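Local atomic coordinates of Asp/Glu-specific dipeptidyl-peptidase (Flavobacterium psychrophilum, PDB entry 5JXF), a protein that removes dipeptides from the N-terminus of oligopeptides as a serine-type peptidase, with strict specificity for aspartate or glutamate at the P1 position. Residues 276-290 with 580-593. Residues are numbered along the deposited sequence; the frame is centred on the assembly and turned at random.
Sequences EDDFTMVMGYPGKTQ and DANSTLRVTYGKVK
Leu585 lays its CD1 methyl over one face of the Tyr285 ring, 4.1 Å from the ring centroid, in a CH-pi contact. Its chi1 of -178° and chi2 of 61° bring the same methyl to Met283 CG, at 3.6 Å. Val587 continues this apolar face: its CG2 meets Met283, and its CG1 lies 3.5 Å from Met281 SD. Behind these side chains, strands 279-284 and 586-591 pair antiparallel through six backbone hydrogen bonds, two in each of the pairs Thr280 with Gly590, Val282 with Thr588 and Gly284 with Arg586. Two more, at Asp277 and Asp278, extend the pairing to Val592.

At one end, Lys593 NZ meets Asp277 OD1 at 2.9 Å on the syn side of the carboxylate. It also makes a weak bond to Glu276 OE2, part of a second salt bridge. Lys591 runs alongside Asp277, completing a salt-bridge network.

At the other end, Arg586 packs its CG against Pro286 CG at 3.8 Å. Its NE points in the guanidinium plane to Thr584 OG1. Its NH2 bonds Asp580 O at 2.8 Å and also Asn582 OD1, while NH1 reaches Met40 O and Pro579 O. A leucine here would probably leave these carbonyl oxygens without their charged donor and let the 580-584 loop shift. Pro286 CB also touches Ala581 CB.

The side chain of Thr289 lies about 7 Å from that of Arg680, the probable P1 specificity residue. The pairing joins two parts of the barrel that carries Ser662, probably the second of a chymotrypsin-like fold, across a mostly helical insertion. Strand 279-284 lies between strands 586-591 and 665-667 in an antiparallel sheet. Helix 49-57 packs on Phe279 and Tyr589, helix 63-66 on Met281, Met283 and Val587, and strand 186-192 on Thr584 and Arg586.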
loop_
_atom_site.group_PDB
_atom_site.type_symbol
_atom_site.label_atom_id
_atom_site.label_comp_id
_atom_site.label_asym_id
_atom_site.label_seq_id
_atom_site.Cartn_x
_atom_site.Cartn_y
_atom_site.Cartn_z
ATOM N N GLU A 276 18.964 14.698 -5.136
ATOM C CA GLU A 276 18.011 15.558 -4.443
ATOM C C GLU A 276 18.450 17.020 -4.461
ATOM O O GLU A 276 19.630 17.311 -4.304
ATOM C CB GLU A 276 17.833 15.060 -2.977
ATOM C CG GLU A 276 16.893 15.898 -2.099
ATOM C CD GLU A 276 16.542 15.201 -0.755
ATOM O OE1 GLU A 276 17.201 14.190 -0.416
ATOM O OE2 GLU A 276 15.604 15.658 -0.055
ATOM N N ASP A 277 17.480 17.915 -4.645
ATOM C CA ASP A 277 17.680 19.360 -4.777
ATOM C C ASP A 277 18.244 19.798 -6.141
ATOM O O ASP A 277 18.446 20.980 -6.342
ATOM C CB ASP A 277 18.602 19.903 -3.685
ATOM C CG ASP A 277 18.028 19.747 -2.300
ATOM O OD1 ASP A 277 16.787 19.793 -2.151
ATOM O OD2 ASP A 277 18.831 19.572 -1.357
ATOM N N ASP A 278 18.542 18.865 -7.037
ATOM C CA ASP A 278 18.949 19.252 -8.389
ATOM C C ASP A 278 17.837 20.051 -9.042
ATOM O O ASP A 278 16.675 19.644 -9.014
ATOM C CB ASP A 278 19.277 18.046 -9.267
ATOM C CG ASP A 278 20.684 17.525 -9.050
ATOM O OD1 ASP A 278 21.451 18.149 -8.287
ATOM O OD2 ASP A 278 21.026 16.503 -9.685
ATOM N N PHE A 279 18.193 21.207 -9.583
ATOM C CA PHE A 279 17.281 21.940 -10.452
ATOM C C PHE A 279 16.800 21.030 -11.561
ATOM O O PHE A 279 17.580 20.247 -12.118
ATOM C CB PHE A 279 17.958 23.176 -11.061
ATOM C CG PHE A 279 17.106 23.890 -12.080
ATOM C CD1 PHE A 279 16.184 24.838 -11.691
ATOM C CD2 PHE A 279 17.222 23.596 -13.428
ATOM C CE1 PHE A 279 15.399 25.499 -12.637
ATOM C CE2 PHE A 279 16.438 24.251 -14.372
ATOM C CZ PHE A 279 15.532 25.202 -13.974
ATOM N N THR A 280 15.513 21.133 -11.871
ATOM C CA THR A 280 14.924 20.461 -13.036
ATOM C C THR A 280 13.975 21.408 -13.748
ATOM O O THR A 280 13.262 22.183 -13.103
ATOM C CB THR A 280 14.095 19.186 -12.658
ATOM O OG1 THR A 280 12.938 19.569 -11.907
ATOM C CG2 THR A 280 14.896 18.199 -11.850
ATOM N N MET A 281 13.965 21.334 -15.075
ATOM C CA MET A 281 13.025 22.090 -15.869
ATOM C C MET A 281 12.321 21.163 -16.853
ATOM O O MET A 281 12.952 20.415 -17.606
ATOM C CB MET A 281 13.739 23.230 -16.611
ATOM C CG MET A 281 12.807 24.294 -17.111
ATOM S SD MET A 281 13.579 25.468 -18.272
ATOM C CE MET A 281 14.007 24.391 -19.602
ATOM N N VAL A 282 11.000 21.234 -16.850
ATOM C CA VAL A 282 10.215 20.429 -17.753
ATOM C C VAL A 282 9.479 21.317 -18.786
ATOM O O VAL A 282 8.753 22.239 -18.440
ATOM C CB VAL A 282 9.222 19.552 -16.956
ATOM C CG1 VAL A 282 8.399 18.715 -17.887
ATOM C CG2 VAL A 282 9.984 18.640 -15.948
ATOM N N MET A 283 9.691 21.024 -20.057
ATOM C CA MET A 283 9.055 21.760 -21.145
ATOM C C MET A 283 8.100 20.815 -21.872
ATOM O O MET A 283 8.458 19.692 -22.197
ATOM C CB MET A 283 10.114 22.316 -22.106
ATOM C CG MET A 283 9.621 23.421 -23.039
ATOM S SD MET A 283 10.968 24.147 -24.070
ATOM C CE MET A 283 12.300 23.942 -22.862
ATOM N N GLY A 284 6.866 21.231 -22.095
ATOM C CA GLY A 284 5.958 20.337 -22.776
ATOM C C GLY A 284 4.658 20.981 -23.175
ATOM O O GLY A 284 4.527 22.213 -23.182
ATOM N N TYR A 285 3.691 20.137 -23.519
ATOM C CA TYR A 285 2.402 20.623 -23.993
ATOM C C TYR A 285 1.228 20.144 -23.113
ATOM O O TYR A 285 0.379 19.363 -23.554
ATOM C CB TYR A 285 2.196 20.200 -25.448
ATOM C CG TYR A 285 3.294 20.693 -26.376
ATOM C CD1 TYR A 285 4.519 20.023 -26.445
ATOM C CD2 TYR A 285 3.101 21.808 -27.200
ATOM C CE1 TYR A 285 5.529 20.472 -27.270
ATOM C CE2 TYR A 285 4.130 22.263 -28.045
ATOM C CZ TYR A 285 5.324 21.588 -28.071
ATOM O OH TYR A 285 6.344 21.986 -28.881
ATOM N N PRO A 286 1.166 20.647 -21.874
ATOM C CA PRO A 286 0.069 20.292 -20.966
ATOM C C PRO A 286 -1.282 20.645 -21.578
ATOM O O PRO A 286 -1.490 21.764 -22.069
ATOM C CB PRO A 286 0.350 21.136 -19.721
ATOM C CG PRO A 286 1.132 22.306 -20.217
ATOM C CD PRO A 286 2.000 21.733 -21.330
ATOM N N GLY A 287 -2.175 19.662 -21.575
ATOM C CA GLY A 287 -3.471 19.778 -22.211
ATOM C C GLY A 287 -4.431 20.742 -21.544
ATOM O O GLY A 287 -4.856 21.735 -22.148
ATOM N N LYS A 288 -4.787 20.465 -20.295
ATOM C CA LYS A 288 -5.808 21.267 -19.643
ATOM C C LYS A 288 -5.569 21.431 -18.146
ATOM O O LYS A 288 -5.090 20.526 -17.476
ATOM C CB LYS A 288 -7.197 20.663 -19.900
ATOM C CG LYS A 288 -8.339 21.593 -19.499
ATOM C CD LYS A 288 -9.699 21.101 -19.973
ATOM C CE LYS A 288 -10.042 19.747 -19.375
ATOM N NZ LYS A 288 -11.406 19.288 -19.781
ATOM N N THR A 289 -5.895 22.616 -17.647
ATOM C CA THR A 289 -5.789 22.935 -16.234
ATOM C C THR A 289 -6.876 23.947 -15.876
ATOM O O THR A 289 -7.305 24.710 -16.737
ATOM C CB THR A 289 -4.355 23.427 -15.916
ATOM O OG1 THR A 289 -3.619 22.367 -15.267
ATOM C CG2 THR A 289 -4.333 24.667 -15.091
ATOM N N GLN A 290 -7.369 23.902 -14.634
ATOM C CA GLN A 290 -8.412 24.820 -14.176
ATOM C C GLN A 290 -8.132 25.295 -12.758
ATOM O O GLN A 290 -8.861 24.943 -11.847
ATOM C CB GLN A 290 -9.788 24.148 -14.212
ATOM C CG GLN A 290 -10.166 23.581 -15.560
ATOM C CD GLN A 290 -11.563 23.007 -15.584
ATOM O OE1 GLN A 290 -12.486 23.614 -16.133
ATOM N NE2 GLN A 290 -11.724 21.816 -15.021
ATOM N N ASP A 580 -4.034 28.934 -17.579
ATOM C CA ASP A 580 -4.420 27.525 -17.505
ATOM C C ASP A 580 -3.770 26.823 -18.682
ATOM O O ASP A 580 -3.525 27.449 -19.697
ATOM C CB ASP A 580 -5.951 27.365 -17.543
ATOM C CG ASP A 580 -6.623 27.528 -16.152
ATOM O OD1 ASP A 580 -6.118 26.983 -15.143
ATOM O OD2 ASP A 580 -7.684 28.188 -16.071
ATOM N N ALA A 581 -3.472 25.536 -18.561
ATOM C CA ALA A 581 -2.924 24.809 -19.702
ATOM C C ALA A 581 -3.969 24.770 -20.810
ATOM O O ALA A 581 -5.170 24.730 -20.534
ATOM C CB ALA A 581 -2.500 23.389 -19.298
ATOM N N ASN A 582 -3.508 24.780 -22.056
ATOM C CA ASN A 582 -4.384 24.743 -23.215
ATOM C C ASN A 582 -3.706 24.092 -24.398
ATOM O O ASN A 582 -3.850 24.554 -25.536
ATOM C CB ASN A 582 -4.844 26.160 -23.587
ATOM C CG ASN A 582 -3.685 27.074 -23.968
ATOM O OD1 ASN A 582 -2.513 26.703 -23.856
ATOM N ND2 ASN A 582 -4.014 28.287 -24.401
ATOM N N SER A 583 -2.955 23.030 -24.108
ATOM C CA SER A 583 -2.207 22.264 -25.102
ATOM C C SER A 583 -1.214 23.125 -25.914
ATOM O O SER A 583 -0.970 22.854 -27.089
ATOM C CB SER A 583 -3.162 21.535 -26.053
ATOM O OG SER A 583 -4.290 21.051 -25.361
ATOM N N THR A 584 -0.624 24.133 -25.277
ATOM C CA THR A 584 0.485 24.883 -25.877
ATOM C C THR A 584 1.795 24.707 -25.095
ATOM O O THR A 584 1.791 24.299 -23.936
ATOM C CB THR A 584 0.168 26.366 -25.973
ATOM O OG1 THR A 584 0.003 26.917 -24.664
ATOM C CG2 THR A 584 -1.112 26.586 -26.812
ATOM N N LEU A 585 2.904 25.023 -25.749
ATOM C CA LEU A 585 4.238 24.838 -25.189
ATOM C C LEU A 585 4.435 25.641 -23.908
ATOM O O LEU A 585 4.253 26.848 -23.901
ATOM C CB LEU A 585 5.292 25.235 -26.229
ATOM C CG LEU A 585 6.767 25.071 -25.876
ATOM C CD1 LEU A 585 7.065 23.644 -25.606
ATOM C CD2 LEU A 585 7.629 25.600 -27.041
ATOM N N ARG A 586 4.785 24.965 -22.817
ATOM C CA ARG A 586 4.985 25.652 -21.537
ATOM C C ARG A 586 6.240 25.141 -20.880
ATOM O O ARG A 586 6.700 24.057 -21.164
ATOM C CB ARG A 586 3.830 25.455 -20.537
ATOM C CG ARG A 586 2.457 25.797 -20.961
ATOM C CD ARG A 586 2.269 27.279 -21.246
ATOM N NE ARG A 586 0.902 27.509 -21.687
ATOM C CZ ARG A 586 -0.113 27.709 -20.857
ATOM N NH1 ARG A 586 0.101 27.747 -19.545
ATOM N NH2 ARG A 586 -1.335 27.902 -21.337
ATOM N N VAL A 587 6.774 25.946 -19.987
ATOM C CA VAL A 587 7.898 25.541 -19.193
ATOM C C VAL A 587 7.452 25.505 -17.732
ATOM O O VAL A 587 6.671 26.349 -17.301
ATOM C CB VAL A 587 9.075 26.506 -19.383
ATOM C CG1 VAL A 587 10.190 26.204 -18.391
ATOM C CG2 VAL A 587 9.578 26.417 -20.809
ATOM N N THR A 588 7.936 24.511 -16.993
ATOM C CA THR A 588 7.800 24.486 -15.542
ATOM C C THR A 588 9.135 23.998 -14.973
ATOM O O THR A 588 9.879 23.285 -15.648
ATOM C CB THR A 588 6.630 23.573 -15.092
ATOM O OG1 THR A 588 6.518 23.579 -13.661
ATOM C CG2 THR A 588 6.829 22.149 -15.571
ATOM N N TYR A 589 9.449 24.401 -13.747
ATOM C CA TYR A 589 10.723 24.044 -13.139
ATOM C C TYR A 589 10.554 23.721 -11.665
ATOM O O TYR A 589 9.514 24.003 -11.071
ATOM C CB TYR A 589 11.726 25.178 -13.276
ATOM C CG TYR A 589 11.108 26.501 -12.930
ATOM C CD1 TYR A 589 10.490 27.260 -13.915
ATOM C CD2 TYR A 589 11.117 26.992 -11.628
ATOM C CE1 TYR A 589 9.891 28.449 -13.622
ATOM C CE2 TYR A 589 10.516 28.213 -11.327
ATOM C CZ TYR A 589 9.916 28.934 -12.350
ATOM O OH TYR A 589 9.312 30.141 -12.138
ATOM N N GLY A 590 11.601 23.181 -11.066
ATOM C CA GLY A 590 11.578 22.902 -9.647
ATOM C C GLY A 590 12.817 22.125 -9.295
ATOM O O GLY A 590 13.896 22.421 -9.809
ATOM N N LYS A 591 12.660 21.112 -8.446
ATOM C CA LYS A 591 13.805 20.330 -8.030
ATOM C C LYS A 591 13.435 18.886 -7.710
ATOM O O LYS A 591 12.290 18.582 -7.390
ATOM C CB LYS A 591 14.467 20.994 -6.817
ATOM C CG LYS A 591 13.541 21.070 -5.620
ATOM C CD LYS A 591 13.936 22.173 -4.661
ATOM C CE LYS A 591 15.230 21.862 -3.948
ATOM N NZ LYS A 591 15.750 23.042 -3.215
ATOM N N VAL A 592 14.423 18.005 -7.825
ATOM C CA VAL A 592 14.291 16.634 -7.390
ATOM C C VAL A 592 14.015 16.634 -5.866
ATOM O O VAL A 592 14.838 17.088 -5.073
ATOM C CB VAL A 592 15.563 15.819 -7.734
ATOM C CG1 VAL A 592 15.431 14.400 -7.247
ATOM C CG2 VAL A 592 15.841 15.845 -9.247
ATOM N N LYS A 593 12.837 16.161 -5.473
ATOM C CA LYS A 593 12.398 16.262 -4.089
ATOM C C LYS A 593 11.388 15.171 -3.763
ATOM O O LYS A 593 10.391 15.021 -4.471
ATOM C CB LYS A 593 11.765 17.634 -3.814
ATOM C CG LYS A 593 11.661 17.994 -2.329
ATOM C CD LYS A 593 13.041 17.845 -1.712
ATOM C CE LYS A 593 13.276 18.747 -0.536
ATOM N NZ LYS A 593 14.752 18.850 -0.323
#